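Local coordinates for COG0778: Nitroreductase (Streptococcus pneumoniae, PDB 2B67) that binds flavin mononucleotide and, as a member of the nitroreductase family, probably passes electrons from a nicotinamide cofactor to nitro compounds or similar acceptors, at the interface of chains A and B. Numbering follows the deposited sequence. Chains: chain A/B, COG0778: Nitroreductase.

Contact 1: the interface of chains A and B. Residues chain A 197, 200-202; chain B 30, 33-34, 50, 52.
A:Val197, on the 3-10 helix 197-199, packs against one side of helix 26-36 of chain B. Its CB faces the CB of B:Glu34 at 4.2 Å, and from there the two methyls part. CG1 lies between the backbone N and the carbonyl carbon (chi1 67°), a turn that sets it over one face of the B:Arg30 guanidinium, off centre and 3.3 Å from NH1. CG2 points toward the helix and touches CG2 of B:Ile33 at 3.8 Å. A short branched residue suits this place because its two methyls can serve different neighbours. Its backbone N is linked through a water to the carboxylate of B:Glu34, whose OE2 is 2.6 Å from that water.

Beyond it the C-terminal segment of chain A joins strand 48-53 of chain B in a parallel bridge, extending the sheet of the partner. B:Phe50 gives its N to O of A:Ile200 (2.9 Å) and takes N of A:Glu202 on its own O. Beta-branched A:Ile201, at home in a strand, turns its side chain toward the helix, CD1 4.0 Å from CD1 of B:Ile33. The ladder closes where N of B:Val52 meets O of A:Glu202 at 2.8 Å.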
loop_
_atom_site.group_PDB
_atom_site.type_symbol
_atom_site.label_atom_id
_atom_site.label_comp_id
_atom_site.label_asym_id
_atom_site.label_seq_id
_atom_site.Cartn_x
_atom_site.Cartn_y
_atom_site.Cartn_z
ATOM N N VAL A 197 1.419 -6.459 18.635
ATOM C CA VAL A 197 1.035 -7.337 17.512
ATOM C C VAL A 197 -0.138 -8.291 17.832
ATOM O O VAL A 197 -1.086 -8.416 17.042
ATOM C CB VAL A 197 2.280 -8.042 16.860
ATOM C CG1 VAL A 197 2.943 -9.048 17.796
ATOM C CG2 VAL A 197 1.922 -8.687 15.559
ATOM N N ILE A 200 -3.692 -7.138 17.181
ATOM C CA ILE A 200 -4.225 -6.951 15.821
ATOM C C ILE A 200 -4.214 -8.250 15.010
ATOM O O ILE A 200 -4.531 -8.239 13.833
ATOM C CB ILE A 200 -3.468 -5.822 15.045
ATOM C CG1 ILE A 200 -1.985 -6.173 14.911
ATOM C CG2 ILE A 200 -3.660 -4.454 15.722
ATOM C CD1 ILE A 200 -1.205 -5.206 14.126
ATOM N N ILE A 201 -3.846 -9.356 15.650
ATOM C CA ILE A 201 -3.892 -10.680 15.033
ATOM C C ILE A 201 -5.084 -11.509 15.550
ATOM O O ILE A 201 -5.396 -11.536 16.759
ATOM C CB ILE A 201 -2.580 -11.468 15.262
ATOM C CG1 ILE A 201 -1.429 -10.851 14.477
ATOM C CG2 ILE A 201 -2.752 -12.952 14.879
ATOM C CD1 ILE A 201 -0.063 -11.541 14.675
ATOM N N GLU A 202 -5.759 -12.180 14.622
ATOM C CA GLU A 202 -6.843 -13.084 14.957
ATOM C C GLU A 202 -6.497 -14.408 14.322
ATOM O O GLU A 202 -6.014 -14.437 13.191
ATOM C CB GLU A 202 -8.131 -12.579 14.337
ATOM C CG GLU A 202 -9.365 -12.888 15.102
ATOM C CD GLU A 202 -9.685 -11.842 16.149
ATOM O OE1 GLU A 202 -8.741 -11.273 16.727
ATOM O OE2 GLU A 202 -10.893 -11.594 16.392
ATOM N N ARG B 30 3.882 -14.501 12.733
ATOM C CA ARG B 30 3.754 -13.457 13.750
ATOM C C ARG B 30 4.839 -12.380 13.599
ATOM O O ARG B 30 4.560 -11.174 13.703
ATOM C CB ARG B 30 3.785 -14.075 15.148
ATOM C CG ARG B 30 3.691 -13.062 16.268
ATOM C CD ARG B 30 3.472 -13.748 17.599
ATOM N NE ARG B 30 3.181 -12.787 18.661
ATOM C CZ ARG B 30 4.087 -11.994 19.215
ATOM N NH1 ARG B 30 3.727 -11.155 20.183
ATOM N NH2 ARG B 30 5.347 -12.028 18.788
ATOM N N ILE B 33 4.325 -10.121 10.547
ATOM C CA ILE B 33 3.212 -9.208 10.769
ATOM C C ILE B 33 3.676 -8.063 11.650
ATOM O O ILE B 33 3.356 -6.897 11.401
ATOM C CB ILE B 33 1.947 -9.910 11.344
ATOM C CG1 ILE B 33 1.273 -10.738 10.248
ATOM C CG2 ILE B 33 0.935 -8.867 11.867
ATOM C CD1 ILE B 33 0.199 -11.678 10.733
ATOM N N GLU B 34 4.440 -8.397 12.676
ATOM C CA GLU B 34 5.000 -7.386 13.559
ATOM C C GLU B 34 5.825 -6.377 12.765
ATOM O O GLU B 34 5.665 -5.186 12.950
ATOM C CB GLU B 34 5.837 -8.041 14.648
ATOM C CG GLU B 34 6.378 -7.062 15.660
ATOM C CD GLU B 34 6.902 -7.775 16.904
ATOM O OE1 GLU B 34 7.715 -8.711 16.735
ATOM O OE2 GLU B 34 6.491 -7.410 18.034
ATOM N N PHE B 50 -5.279 -8.476 11.042
ATOM C CA PHE B 50 -4.719 -9.581 10.303
ATOM C C PHE B 50 -5.316 -10.876 10.806
ATOM O O PHE B 50 -5.108 -11.244 11.954
ATOM C CB PHE B 50 -3.221 -9.590 10.522
ATOM C CG PHE B 50 -2.529 -8.404 9.924
ATOM C CD1 PHE B 50 -2.508 -7.176 10.584
ATOM C CD2 PHE B 50 -1.917 -8.506 8.680
ATOM C CE1 PHE B 50 -1.876 -6.078 9.998
ATOM C CE2 PHE B 50 -1.268 -7.400 8.103
ATOM C CZ PHE B 50 -1.247 -6.209 8.765
ATOM N N VAL B 52 -5.199 -14.702 10.542
ATOM C CA VAL B 52 -4.315 -15.782 10.113
ATOM C C VAL B 52 -5.118 -17.080 10.017
ATOM O O VAL B 52 -5.478 -17.667 11.038
ATOM C CB VAL B 52 -3.073 -15.900 11.038
ATOM C CG1 VAL B 52 -2.140 -17.019 10.580
ATOM C CG2 VAL B 52 -2.291 -14.548 11.048
HETATM O O HOH W 1 4.340 -6.256 19.027
#

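Contact 2: the interface of chains A and B. Residues chain A 9, 35, 144-145, 148; chain B 5-7.
B:Phe6, the first residue of helix 6-12, pushes its ring into a groove of chain A formed by helices 5-12, 26-36 and 124-148. With CG trans to the backbone N (chi1 -172°), the ring is directed away from its own helix and toward the partner. On one side of the ring plane lie CD1 of A:Leu9, 3.5 Å from the ring CD1, and CB of A:Leu144, 3.4 Å from CZ. A:Ala145 meets the rim obliquely from the same side, its CA 3.6 Å from CD2 of B:Phe6, and its small side chain lets the ring settle close to the backbone of helix 124-148. A flat aromatic group suits such a slot between helices, where it can meet several aliphatic chains at once.

A:Ile35 comes from the opposite side of the ring plane. Its CG2 reaches the rim at CD2 (3.9 Å), while the other branch ends with CD1 against CB of B:Leu7, so one branched residue serves two successive residues of the partner helix.

A:Asp148, at the end of helix 124-148, covers the root of the aromatic side chain. Its carboxylate is turned 51° from the ring and lies near the start of helix 6-12, whose dipole would probably favour a negative charge. CG of A:Asp148 rests 3.5 Å from CB of B:Phe6, and OD2 is 3.6 Å from the backbone N of B:Lys5.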
loop_
_atom_site.group_PDB
_atom_site.type_symbol
_atom_site.label_atom_id
_atom_site.label_comp_id
_atom_site.label_asym_id
_atom_site.label_seq_id
_atom_site.Cartn_x
_atom_site.Cartn_y
_atom_site.Cartn_z
ATOM N N LEU A 9 15.737 -1.794 7.808
ATOM C CA LEU A 9 15.205 -0.775 6.891
ATOM C C LEU A 9 13.998 -0.070 7.503
ATOM O O LEU A 9 13.908 1.151 7.509
ATOM C CB LEU A 9 14.775 -1.418 5.567
ATOM C CG LEU A 9 15.161 -0.780 4.227
ATOM C CD1 LEU A 9 14.212 -1.173 3.101
ATOM C CD2 LEU A 9 15.315 0.721 4.310
ATOM N N ILE A 35 12.703 1.086 -8.456
ATOM C CA ILE A 35 12.538 -0.028 -7.486
ATOM C C ILE A 35 11.069 -0.157 -7.000
ATOM O O ILE A 35 10.534 -1.268 -6.920
ATOM C CB ILE A 35 13.518 0.091 -6.260
ATOM C CG1 ILE A 35 14.977 -0.096 -6.712
ATOM C CG2 ILE A 35 13.221 -0.963 -5.195
ATOM C CD1 ILE A 35 15.987 0.301 -5.618
ATOM N N LEU A 144 10.252 3.091 1.230
ATOM C CA LEU A 144 11.302 2.145 1.626
ATOM C C LEU A 144 12.512 2.248 0.722
ATOM O O LEU A 144 13.660 2.258 1.211
ATOM C CB LEU A 144 10.786 0.695 1.664
ATOM C CG LEU A 144 9.806 0.414 2.806
ATOM C CD1 LEU A 144 9.090 -0.936 2.523
ATOM C CD2 LEU A 144 10.542 0.400 4.126
ATOM N N ALA A 145 12.261 2.358 -0.586
ATOM C CA ALA A 145 13.353 2.540 -1.534
ATOM C C ALA A 145 14.143 3.837 -1.261
ATOM O O ALA A 145 15.362 3.846 -1.331
ATOM C CB ALA A 145 12.858 2.448 -3.016
ATOM N N ASP A 148 16.123 3.261 1.957
ATOM C CA ASP A 148 17.314 2.488 1.589
ATOM C C ASP A 148 18.472 3.305 0.996
ATOM O O ASP A 148 19.621 2.906 1.089
ATOM C CB ASP A 148 16.964 1.379 0.593
ATOM C CG ASP A 148 18.061 0.321 0.501
ATOM O OD1 ASP A 148 18.605 0.119 -0.606
ATOM O OD2 ASP A 148 18.384 -0.277 1.551
ATOM N N LYS B 5 20.041 -3.255 0.387
ATOM C CA LYS B 5 19.877 -4.441 -0.508
ATOM C C LYS B 5 18.397 -4.627 -0.810
ATOM O O LYS B 5 17.916 -5.747 -1.055
ATOM C CB LYS B 5 20.482 -5.683 0.141
ATOM C CG LYS B 5 21.966 -5.540 0.412
ATOM C CD LYS B 5 22.666 -6.881 0.382
ATOM C CE LYS B 5 24.172 -6.709 0.156
ATOM N NZ LYS B 5 24.898 -7.985 0.418
ATOM N N PHE B 6 17.693 -3.497 -0.804
ATOM C CA PHE B 6 16.250 -3.454 -0.991
ATOM C C PHE B 6 15.867 -3.813 -2.414
ATOM O O PHE B 6 14.867 -4.497 -2.629
ATOM C CB PHE B 6 15.692 -2.081 -0.592
ATOM C CG PHE B 6 14.193 -2.017 -0.568
ATOM C CD1 PHE B 6 13.459 -2.906 0.201
ATOM C CD2 PHE B 6 13.518 -1.059 -1.305
ATOM C CE1 PHE B 6 12.044 -2.828 0.220
ATOM C CE2 PHE B 6 12.126 -0.969 -1.290
ATOM C CZ PHE B 6 11.387 -1.844 -0.528
ATOM N N LEU B 7 16.665 -3.359 -3.383
ATOM C CA LEU B 7 16.511 -3.816 -4.761
ATOM C C LEU B 7 16.505 -5.341 -4.845
ATOM O O LEU B 7 15.655 -5.902 -5.513
ATOM C CB LEU B 7 17.605 -3.260 -5.693
ATOM C CG LEU B 7 17.690 -3.853 -7.107
ATOM C CD1 LEU B 7 16.319 -3.813 -7.864
ATOM C CD2 LEU B 7 18.817 -3.156 -7.946
#

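Contact 3: the interface of chains A and B. Residues chain A 46, 48, 90, 93-94, 97; chain B 195, 200.
B:Leu195 lays its side chain between A:Gln46 and helix 87-98 of chain A. Its backbone N donates to the amide oxygen OE1 of A:Gln46 (2.9 Å), a straight bond at the hydrogen although the donor is tilted 31° from the amide plane. The two leucine methyls diverge: CD1 comes within 3.6 Å of NH1 of A:Arg90, and CD2 meets CB of A:Val97 at 3.8 Å. A forked aliphatic chain thus reaches residues about two turns apart on the helix. Beside it, CG2 of B:Ile200 rests 3.6 Å from the backbone O of A:Trp48.

A second shell steadies these partners. In A:Gln46, chi1 of 49° tucks CG in over the main chain, and the rest of the side chain then runs extended, carrying the amide across to chain B. The backbone O of A:Gln46 accepts a bent bond from NH1 of A:Arg90 (2.8 Å), whose long, folded chain can bridge helix and loop. CD of A:Lys93 covers the centre of that guanidinium, and CA of A:Gln46 sits over the centre of the A:Trp48 ring.

A:Gln46 belongs to the loop between the 3-10 helix 42-44, which helps line a flavin pocket, and strand 48-53, which A:Trp48 begins.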
loop_
_atom_site.group_PDB
_atom_site.type_symbol
_atom_site.label_atom_id
_atom_site.label_comp_id
_atom_site.label_asym_id
_atom_site.label_seq_id
_atom_site.Cartn_x
_atom_site.Cartn_y
_atom_site.Cartn_z
ATOM N N GLN A 46 -0.710 -2.031 -12.548
ATOM C CA GLN A 46 0.250 -0.935 -12.292
ATOM C C GLN A 46 -0.324 0.452 -12.653
ATOM O O GLN A 46 0.195 1.153 -13.518
ATOM C CB GLN A 46 1.612 -1.206 -12.972
ATOM C CG GLN A 46 1.569 -1.613 -14.427
ATOM C CD GLN A 46 2.847 -2.369 -14.893
ATOM O OE1 GLN A 46 3.942 -1.819 -14.899
ATOM N NE2 GLN A 46 2.674 -3.603 -15.311
ATOM N N TRP A 48 -0.463 3.571 -12.022
ATOM C CA TRP A 48 0.167 4.658 -11.264
ATOM C C TRP A 48 0.978 5.589 -12.131
ATOM O O TRP A 48 1.494 5.206 -13.207
ATOM C CB TRP A 48 1.070 4.115 -10.127
ATOM C CG TRP A 48 1.927 2.916 -10.439
ATOM C CD1 TRP A 48 2.975 2.839 -11.346
ATOM C CD2 TRP A 48 1.868 1.638 -9.796
ATOM N NE1 TRP A 48 3.537 1.575 -11.319
ATOM C CE2 TRP A 48 2.873 0.819 -10.382
ATOM C CE3 TRP A 48 1.055 1.098 -8.794
ATOM C CZ2 TRP A 48 3.101 -0.492 -9.966
ATOM C CZ3 TRP A 48 1.270 -0.210 -8.399
ATOM C CH2 TRP A 48 2.277 -0.993 -8.982
ATOM N N ARG A 90 -5.730 1.765 -19.019
ATOM C CA ARG A 90 -4.527 1.310 -18.300
ATOM C C ARG A 90 -4.152 -0.106 -18.735
ATOM O O ARG A 90 -2.972 -0.369 -19.012
ATOM C CB ARG A 90 -4.720 1.426 -16.772
ATOM C CG ARG A 90 -3.632 0.746 -15.883
ATOM C CD ARG A 90 -2.184 1.266 -16.105
ATOM N NE ARG A 90 -2.088 2.709 -16.290
ATOM C CZ ARG A 90 -1.006 3.479 -16.100
ATOM N NH1 ARG A 90 0.162 3.002 -15.629
ATOM N NH2 ARG A 90 -1.116 4.779 -16.373
ATOM N N LYS A 93 -2.836 0.133 -22.290
ATOM C CA LYS A 93 -1.488 0.708 -22.202
ATOM C C LYS A 93 -0.429 -0.361 -21.913
ATOM O O LYS A 93 0.590 -0.409 -22.567
ATOM C CB LYS A 93 -1.438 1.772 -21.095
ATOM C CG LYS A 93 -0.128 2.599 -21.072
ATOM C CD LYS A 93 -0.046 3.480 -19.801
ATOM C CE LYS A 93 1.281 4.248 -19.737
ATOM N NZ LYS A 93 1.308 5.403 -20.696
ATOM N N ILE A 94 -0.684 -1.240 -20.956
ATOM C CA ILE A 94 0.265 -2.295 -20.639
ATOM C C ILE A 94 0.489 -3.184 -21.892
ATOM O O ILE A 94 1.635 -3.438 -22.288
ATOM C CB ILE A 94 -0.199 -3.051 -19.377
ATOM C CG1 ILE A 94 0.104 -2.147 -18.143
ATOM C CG2 ILE A 94 0.493 -4.400 -19.260
ATOM C CD1 ILE A 94 -0.939 -2.124 -17.180
ATOM N N VAL A 97 2.455 -0.957 -24.660
ATOM C CA VAL A 97 3.845 -0.667 -24.344
ATOM C C VAL A 97 4.660 -1.978 -24.227
ATOM O O VAL A 97 5.771 -2.071 -24.757
ATOM C CB VAL A 97 3.970 0.251 -23.091
ATOM C CG1 VAL A 97 5.446 0.613 -22.797
ATOM C CG2 VAL A 97 3.143 1.572 -23.266
ATOM N N LEU B 195 6.135 -1.571 -16.786
ATOM C CA LEU B 195 6.312 -0.462 -17.701
ATOM C C LEU B 195 7.693 0.154 -17.533
ATOM O O LEU B 195 8.219 0.187 -16.444
ATOM C CB LEU B 195 5.242 0.607 -17.418
ATOM C CG LEU B 195 3.812 0.217 -17.818
ATOM C CD1 LEU B 195 2.733 1.076 -17.151
ATOM C CD2 LEU B 195 3.654 0.179 -19.340
ATOM N N ILE B 200 6.082 6.092 -16.710
ATOM C CA ILE B 200 5.180 6.385 -15.586
ATOM C C ILE B 200 5.572 7.663 -14.745
ATOM O O ILE B 200 4.910 7.983 -13.734
ATOM C CB ILE B 200 4.917 5.107 -14.688
ATOM C CG1 ILE B 200 6.216 4.415 -14.264
ATOM C CG2 ILE B 200 4.065 4.057 -15.405
ATOM C CD1 ILE B 200 6.956 5.096 -13.137
#

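The C-alpha centres of contacts 1 and 2 lie about 24 Å apart, those of contacts 2 and 3 about 22 Å, and those of contacts 1 and 3 about 33 Å. Contacts 1 and 3 use the same C-terminal arm with the chains exchanged: A:Ile200 serves contact 1 and B:Ile200 contact 3, beside the partner's strand 48-53, and two-fold symmetry repeats each patch. Helix 26-36 supplies residues to contact 1 from chain B and to contact 2 from chain A. Reciprocal arms thus embrace a helical core, an intertwined dimer typical of nitroreductases, and the flavin-lining loops near contact 3 suggest that dimerisation helps shape the active sites.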